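Local coordinates for hypothetical protein (Pseudomonas putida, PDB 2HLJ) that is probably a betainyl-CoA thiolase, an acyltransferase with the hotdog fold of acyl-CoA thioesterases that acts on acyl-CoA thioesters, at residues A[93-98]-A[102-107]; A[33-38]-A[76-81]. All coordinates share one frame; numbering follows the deposited sequence.

Two ways of building a hotdog fold meet on one pair of neighbouring strands. Contact 1 (93-98 with 102-107) runs from strand to strand, joined by backbone hydrogen bonds and by side chains on both faces of the sheet; it is buried for the most part but reaches partly exposed ground at His97 and Arg98. Contact 2 (33-38 with 76-81) sets the long helix against the sheet, is small and wholly buried where it touches, and has no hydrogen bond across it. Strands 89-98 and 75-85 lie side by side, and His94 ties the two contacts together: its ring nitrogens reach Thr80 and Thr36, one on each segment of contact 2.

Contact 1 of 2, residues A[93-98]-A[102-107]; sequences YHSLHR and DEVLAA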
loop_
_atom_site.group_PDB
_atom_site.type_symbol
_atom_site.label_atom_id
_atom_site.label_comp_id
_atom_site.label_asym_id
_atom_site.label_seq_id
_atom_site.Cartn_x
_atom_site.Cartn_y
_atom_site.Cartn_z
ATOM N N TYR A 93 -9.186 -8.317 -5.065
ATOM C CA TYR A 93 -8.948 -8.529 -3.649
ATOM C C TYR A 93 -7.870 -9.569 -3.549
ATOM O O TYR A 93 -8.033 -10.648 -4.109
ATOM C CB TYR A 93 -10.234 -9.052 -2.969
ATOM C CG TYR A 93 -10.133 -9.307 -1.466
ATOM C CD1 TYR A 93 -10.292 -8.283 -0.574
ATOM C CD2 TYR A 93 -9.928 -10.576 -0.960
ATOM C CE1 TYR A 93 -10.230 -8.484 0.787
ATOM C CE2 TYR A 93 -9.855 -10.806 0.404
ATOM C CZ TYR A 93 -10.007 -9.737 1.277
ATOM O OH TYR A 93 -10.006 -9.896 2.642
ATOM N N HIS A 94 -6.738 -9.209 -2.936
ATOM C CA HIS A 94 -5.645 -10.124 -2.686
ATOM C C HIS A 94 -5.584 -10.431 -1.199
ATOM O O HIS A 94 -5.857 -9.555 -0.366
ATOM C CB HIS A 94 -4.294 -9.495 -3.068
ATOM C CG HIS A 94 -4.114 -9.206 -4.522
ATOM N ND1 HIS A 94 -4.164 -10.181 -5.501
ATOM C CD2 HIS A 94 -3.825 -8.046 -5.157
ATOM C CE1 HIS A 94 -3.929 -9.623 -6.674
ATOM N NE2 HIS A 94 -3.677 -8.339 -6.487
ATOM N N SER A 95 -5.245 -11.668 -0.859
ATOM C CA SER A 95 -4.984 -12.051 0.511
ATOM C C SER A 95 -3.648 -12.818 0.562
ATOM O O SER A 95 -3.227 -13.450 -0.420
ATOM C CB SER A 95 -6.156 -12.836 1.122
ATOM O OG SER A 95 -6.459 -14.012 0.350
ATOM N N LEU A 96 -2.948 -12.681 1.677
ATOM C CA LEU A 96 -1.627 -13.276 1.844
ATOM C C LEU A 96 -1.719 -14.401 2.840
ATOM O O LEU A 96 -2.368 -14.270 3.867
ATOM C CB LEU A 96 -0.591 -12.257 2.315
ATOM C CG LEU A 96 0.894 -12.684 2.275
ATOM C CD1 LEU A 96 1.443 -12.843 0.869
ATOM C CD2 LEU A 96 1.741 -11.715 3.086
ATOM N N HIS A 97 -1.018 -15.500 2.545
ATOM C CA HIS A 97 -1.164 -16.753 3.294
ATOM C C HIS A 97 0.178 -17.444 3.486
ATOM O O HIS A 97 1.135 -17.215 2.713
ATOM C CB HIS A 97 -2.084 -17.729 2.521
ATOM C CG HIS A 97 -3.425 -17.152 2.173
ATOM N ND1 HIS A 97 -4.580 -17.489 2.841
ATOM C CD2 HIS A 97 -3.785 -16.262 1.221
ATOM C CE1 HIS A 97 -5.591 -16.799 2.341
ATOM N NE2 HIS A 97 -5.133 -16.038 1.359
ATOM N N ARG A 98 0.216 -18.321 4.496
ATOM C CA ARG A 98 1.327 -19.255 4.718
ATOM C C ARG A 98 0.792 -20.591 5.200
ATOM O O ARG A 98 -0.318 -20.663 5.723
ATOM C CB ARG A 98 2.324 -18.717 5.733
ATOM C CG ARG A 98 1.819 -18.615 7.161
ATOM C CD ARG A 98 2.932 -18.049 8.044
ATOM N NE ARG A 98 2.573 -17.927 9.460
ATOM C CZ ARG A 98 2.544 -18.918 10.345
ATOM N NH1 ARG A 98 2.819 -20.170 10.002
ATOM N NH2 ARG A 98 2.218 -18.657 11.600
ATOM N N ASP A 102 -4.217 -20.756 9.482
ATOM C CA ASP A 102 -5.416 -20.682 8.669
ATOM C C ASP A 102 -6.234 -19.425 8.905
ATOM O O ASP A 102 -7.444 -19.511 9.125
ATOM C CB ASP A 102 -6.287 -21.953 8.827
ATOM C CG ASP A 102 -6.755 -22.189 10.247
ATOM O OD1 ASP A 102 -6.007 -21.831 11.197
ATOM O OD2 ASP A 102 -7.870 -22.747 10.414
ATOM N N GLU A 103 -5.562 -18.275 8.922
ATOM C CA GLU A 103 -6.207 -16.967 8.725
ATOM C C GLU A 103 -5.289 -16.092 7.869
ATOM O O GLU A 103 -4.086 -16.376 7.731
ATOM C CB GLU A 103 -6.546 -16.287 10.047
ATOM C CG GLU A 103 -5.385 -15.958 10.982
ATOM C CD GLU A 103 -5.847 -15.382 12.348
ATOM O OE1 GLU A 103 -6.266 -16.201 13.219
ATOM O OE2 GLU A 103 -5.757 -14.123 12.554
ATOM N N VAL A 104 -5.829 -15.050 7.257
ATOM C CA VAL A 104 -4.978 -14.256 6.396
ATOM C C VAL A 104 -3.945 -13.470 7.212
ATOM O O VAL A 104 -4.209 -13.012 8.317
ATOM C CB VAL A 104 -5.746 -13.326 5.436
ATOM C CG1 VAL A 104 -6.662 -14.155 4.534
ATOM C CG2 VAL A 104 -6.513 -12.248 6.200
ATOM N N LEU A 105 -2.765 -13.330 6.621
ATOM C CA LEU A 105 -1.703 -12.505 7.144
ATOM C C LEU A 105 -1.918 -11.040 6.838
ATOM O O LEU A 105 -1.476 -10.159 7.599
ATOM C CB LEU A 105 -0.373 -12.947 6.521
ATOM C CG LEU A 105 -0.018 -14.433 6.675
ATOM C CD1 LEU A 105 1.282 -14.749 5.990
ATOM C CD2 LEU A 105 0.065 -14.756 8.152
ATOM N N ALA A 106 -2.470 -10.795 5.651
ATOM C CA ALA A 106 -2.813 -9.463 5.164
ATOM C C ALA A 106 -3.790 -9.626 4.015
ATOM O O ALA A 106 -3.877 -10.700 3.425
ATOM C CB ALA A 106 -1.577 -8.750 4.658
ATOM N N ALA A 107 -4.515 -8.561 3.713
ATOM C CA ALA A 107 -5.494 -8.527 2.604
ATOM C C ALA A 107 -5.526 -7.115 2.005
ATOM O O ALA A 107 -5.276 -6.118 2.721
ATOM C CB ALA A 107 -6.870 -8.950 3.121
HETATM O O HOH W 1 -2.134 -17.969 6.378
#
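Val104 puts its CG1 methyl against two residues that lie on the same side of strand 89-98, 3.7 Å from Ser95 CB and 3.6 Å from His97 CE1. A hydrogen bond of 2.6 Å between His97 NE2 and Ser95 OG, made at the ring edge in the ring plane, helps fix the imidazole beside this methyl; Trp77 of the adjoining strand lies nearly parallel to the ring. Further along that face the Tyr93 phenol, carried anti to its own main-chain nitrogen (chi1 -179°), brings OH to 3.3 Å from Ala107 CB, while the hydroxyl is bonded to the backbone of Tyr148. Here strands 89-98 and 104-114 are antiparallel neighbours in the curved sheet of a hotdog fold, and Ser95 and Ala107 form a non-hydrogen-bonded pair. Leu96 is gripped through both its backbone polar atoms: N gives a bond to Ala106 O at 2.8 Å, and O receives Leu105 N at 2.9 Å. On the opposite face Leu96 CB meets Ala106 CB, and the Leu96 side chain touches Ile31 and Phe32 of the long helix. At the far end the Leu105 side chain folds over the Leu96 carbonyl and drives CD1 to 3.8 Å from His97 C, crossing the Arg98 chain at about a right angle. Cutting Leu105 back to an alanine is likely to open a gap over the His97 carbonyl carbon and leave Arg98 CB and CG without this apolar neighbour. Beside it, a water accepts from Arg98 N and lies within hydrogen-bonding distance of Glu103 O, linking the two segments beyond the paired residues.

Contact 2 of 2, residues A[33-38]-A[76-81]; sequences SYATDA and VWVQTQ
Ala35 lays its single methyl over the side of the Val78 isopropyl group, and most of the contact rests on that meeting. Ala35 CB lies 3.7 Å from Val78 CG1, 3.9 Å from Val78 CB and 4.0 Å from Val78 CG2, so all three carbons share the touch. With CG1 anti to the main-chain nitrogen (chi1 -172°), the two methyls splay to either side of the line to Ala35 CB, and the valine meets the helix side-on. A small residue on the helix lets the backbones come close, the Ala35 and Val78 CA atoms being 6.6 Å apart. The fit loosens two residues on, where Thr80 also points at the helix but holds its OG1 4.4 Å from Ala35 CB. That hydroxyl is engaged elsewhere, with Thr7 and with His94, whose other ring nitrogen is bonded to Thr36 OG1, so Thr80, His94 and Thr36 form a hydrogen-bonded chain beside the apolar centre.

On the reverse of the strand, turned from the helix and partly exposed, the chemistry is different. Trp77 NE1 gives Gln79 OE1 a nearly straight bond of 3.0 Å (172° at the hydrogen), the acceptor lying in the indole plane, and the Trp77 ring meets His97. The outer side of the helix serves the dimer, Asp37 forming a salt bridge with Arg24 of the second subunit. A long helix wrapped by a curved antiparallel sheet is the hallmark of the hotdog fold; here Ala35 and Val78 form part of that helix-sheet interface.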
loop_
_atom_site.group_PDB
_atom_site.type_symbol
_atom_site.label_atom_id
_atom_site.label_comp_id
_atom_site.label_asym_id
_atom_site.label_seq_id
_atom_site.Cartn_x
_atom_site.Cartn_y
_atom_site.Cartn_z
ATOM N N SER A 33 1.414 -6.681 -5.776
ATOM C CA SER A 33 1.617 -6.077 -7.128
ATOM C C SER A 33 2.073 -7.124 -8.129
ATOM O O SER A 33 1.617 -7.156 -9.272
ATOM C CB SER A 33 2.669 -4.942 -7.089
ATOM O OG SER A 33 2.544 -4.012 -8.178
ATOM N N TYR A 34 3.012 -7.943 -7.700
ATOM C CA TYR A 34 3.491 -9.044 -8.505
ATOM C C TYR A 34 2.356 -10.022 -8.766
ATOM O O TYR A 34 2.255 -10.550 -9.843
ATOM C CB TYR A 34 4.629 -9.764 -7.827
ATOM C CG TYR A 34 5.930 -8.994 -7.704
ATOM C CD1 TYR A 34 6.289 -7.996 -8.615
ATOM C CD2 TYR A 34 6.831 -9.316 -6.708
ATOM C CE1 TYR A 34 7.499 -7.311 -8.489
ATOM C CE2 TYR A 34 8.041 -8.664 -6.593
ATOM C CZ TYR A 34 8.373 -7.659 -7.474
ATOM O OH TYR A 34 9.589 -7.006 -7.326
ATOM N N ALA A 35 1.498 -10.219 -7.778
ATOM C CA ALA A 35 0.305 -11.058 -7.948
ATOM C C ALA A 35 -0.635 -10.496 -9.018
ATOM O O ALA A 35 -1.193 -11.261 -9.821
ATOM C CB ALA A 35 -0.444 -11.210 -6.633
ATOM N N THR A 36 -0.845 -9.174 -9.003
ATOM C CA THR A 36 -1.655 -8.487 -10.034
ATOM C C THR A 36 -1.037 -8.706 -11.415
ATOM O O THR A 36 -1.729 -9.039 -12.374
ATOM C CB THR A 36 -1.746 -6.983 -9.748
ATOM O OG1 THR A 36 -2.408 -6.751 -8.498
ATOM C CG2 THR A 36 -2.508 -6.244 -10.866
ATOM N N ASP A 37 0.287 -8.598 -11.510
ATOM C CA ASP A 37 0.957 -8.839 -12.792
ATOM C C ASP A 37 0.736 -10.290 -13.313
ATOM O O ASP A 37 0.459 -10.534 -14.495
ATOM C CB ASP A 37 2.450 -8.539 -12.701
ATOM C CG ASP A 37 2.758 -7.076 -12.387
ATOM O OD1 ASP A 37 1.854 -6.212 -12.389
ATOM O OD2 ASP A 37 3.936 -6.795 -12.106
ATOM N N ALA A 38 0.903 -11.244 -12.431
ATOM C CA ALA A 38 0.660 -12.642 -12.743
ATOM C C ALA A 38 -0.793 -12.917 -13.125
ATOM O O ALA A 38 -1.052 -13.752 -13.971
ATOM C CB ALA A 38 1.068 -13.519 -11.546
ATOM N N VAL A 76 5.308 -17.640 1.429
ATOM C CA VAL A 76 3.980 -17.073 1.406
ATOM C C VAL A 76 3.411 -17.189 0.005
ATOM O O VAL A 76 4.153 -17.327 -0.964
ATOM C CB VAL A 76 3.959 -15.576 1.884
ATOM C CG1 VAL A 76 4.408 -15.448 3.355
ATOM C CG2 VAL A 76 4.769 -14.636 0.943
ATOM N N TRP A 77 2.090 -17.117 -0.086
ATOM C CA TRP A 77 1.402 -17.075 -1.363
ATOM C C TRP A 77 0.240 -16.106 -1.320
ATOM O O TRP A 77 -0.298 -15.791 -0.246
ATOM C CB TRP A 77 0.901 -18.479 -1.802
ATOM C CG TRP A 77 -0.216 -19.073 -1.042
ATOM C CD1 TRP A 77 -1.562 -18.861 -1.247
ATOM C CD2 TRP A 77 -0.122 -20.029 0.015
ATOM N NE1 TRP A 77 -2.289 -19.618 -0.364
ATOM C CE2 TRP A 77 -1.430 -20.329 0.429
ATOM C CE3 TRP A 77 0.951 -20.648 0.676
ATOM C CZ2 TRP A 77 -1.701 -21.215 1.477
ATOM C CZ3 TRP A 77 0.673 -21.534 1.699
ATOM C CH2 TRP A 77 -0.640 -21.790 2.100
ATOM N N VAL A 78 -0.162 -15.667 -2.515
ATOM C CA VAL A 78 -1.295 -14.764 -2.666
ATOM C C VAL A 78 -2.484 -15.475 -3.238
ATOM O O VAL A 78 -2.353 -16.192 -4.223
ATOM C CB VAL A 78 -0.931 -13.577 -3.608
ATOM C CG1 VAL A 78 -2.027 -12.546 -3.619
ATOM C CG2 VAL A 78 0.377 -12.968 -3.192
ATOM N N GLN A 79 -3.660 -15.249 -2.635
ATOM C CA GLN A 79 -4.930 -15.641 -3.234
ATOM C C GLN A 79 -5.617 -14.401 -3.787
ATOM O O GLN A 79 -5.527 -13.329 -3.222
ATOM C CB GLN A 79 -5.830 -16.361 -2.201
ATOM C CG GLN A 79 -5.299 -17.777 -1.968
ATOM C CD GLN A 79 -5.952 -18.546 -0.861
ATOM O OE1 GLN A 79 -5.331 -19.447 -0.337
ATOM N NE2 GLN A 79 -7.187 -18.199 -0.482
ATOM N N THR A 80 -6.281 -14.544 -4.916
ATOM C CA THR A 80 -6.797 -13.378 -5.626
ATOM C C THR A 80 -8.231 -13.664 -6.059
ATOM O O THR A 80 -8.515 -14.732 -6.597
ATOM C CB THR A 80 -5.951 -13.022 -6.826
ATOM O OG1 THR A 80 -4.563 -12.825 -6.448
ATOM C CG2 THR A 80 -6.499 -11.782 -7.504
ATOM N N GLN A 81 -9.124 -12.733 -5.763
ATOM C CA GLN A 81 -10.507 -12.755 -6.284
ATOM C C GLN A 81 -10.813 -11.488 -7.077
ATOM O O GLN A 81 -10.358 -10.369 -6.739
ATOM C CB GLN A 81 -11.506 -12.846 -5.165
ATOM C CG GLN A 81 -11.322 -14.017 -4.262
ATOM C CD GLN A 81 -12.521 -14.218 -3.328
ATOM O OE1 GLN A 81 -13.658 -14.224 -3.770
ATOM N NE2 GLN A 81 -12.247 -14.410 -2.039
#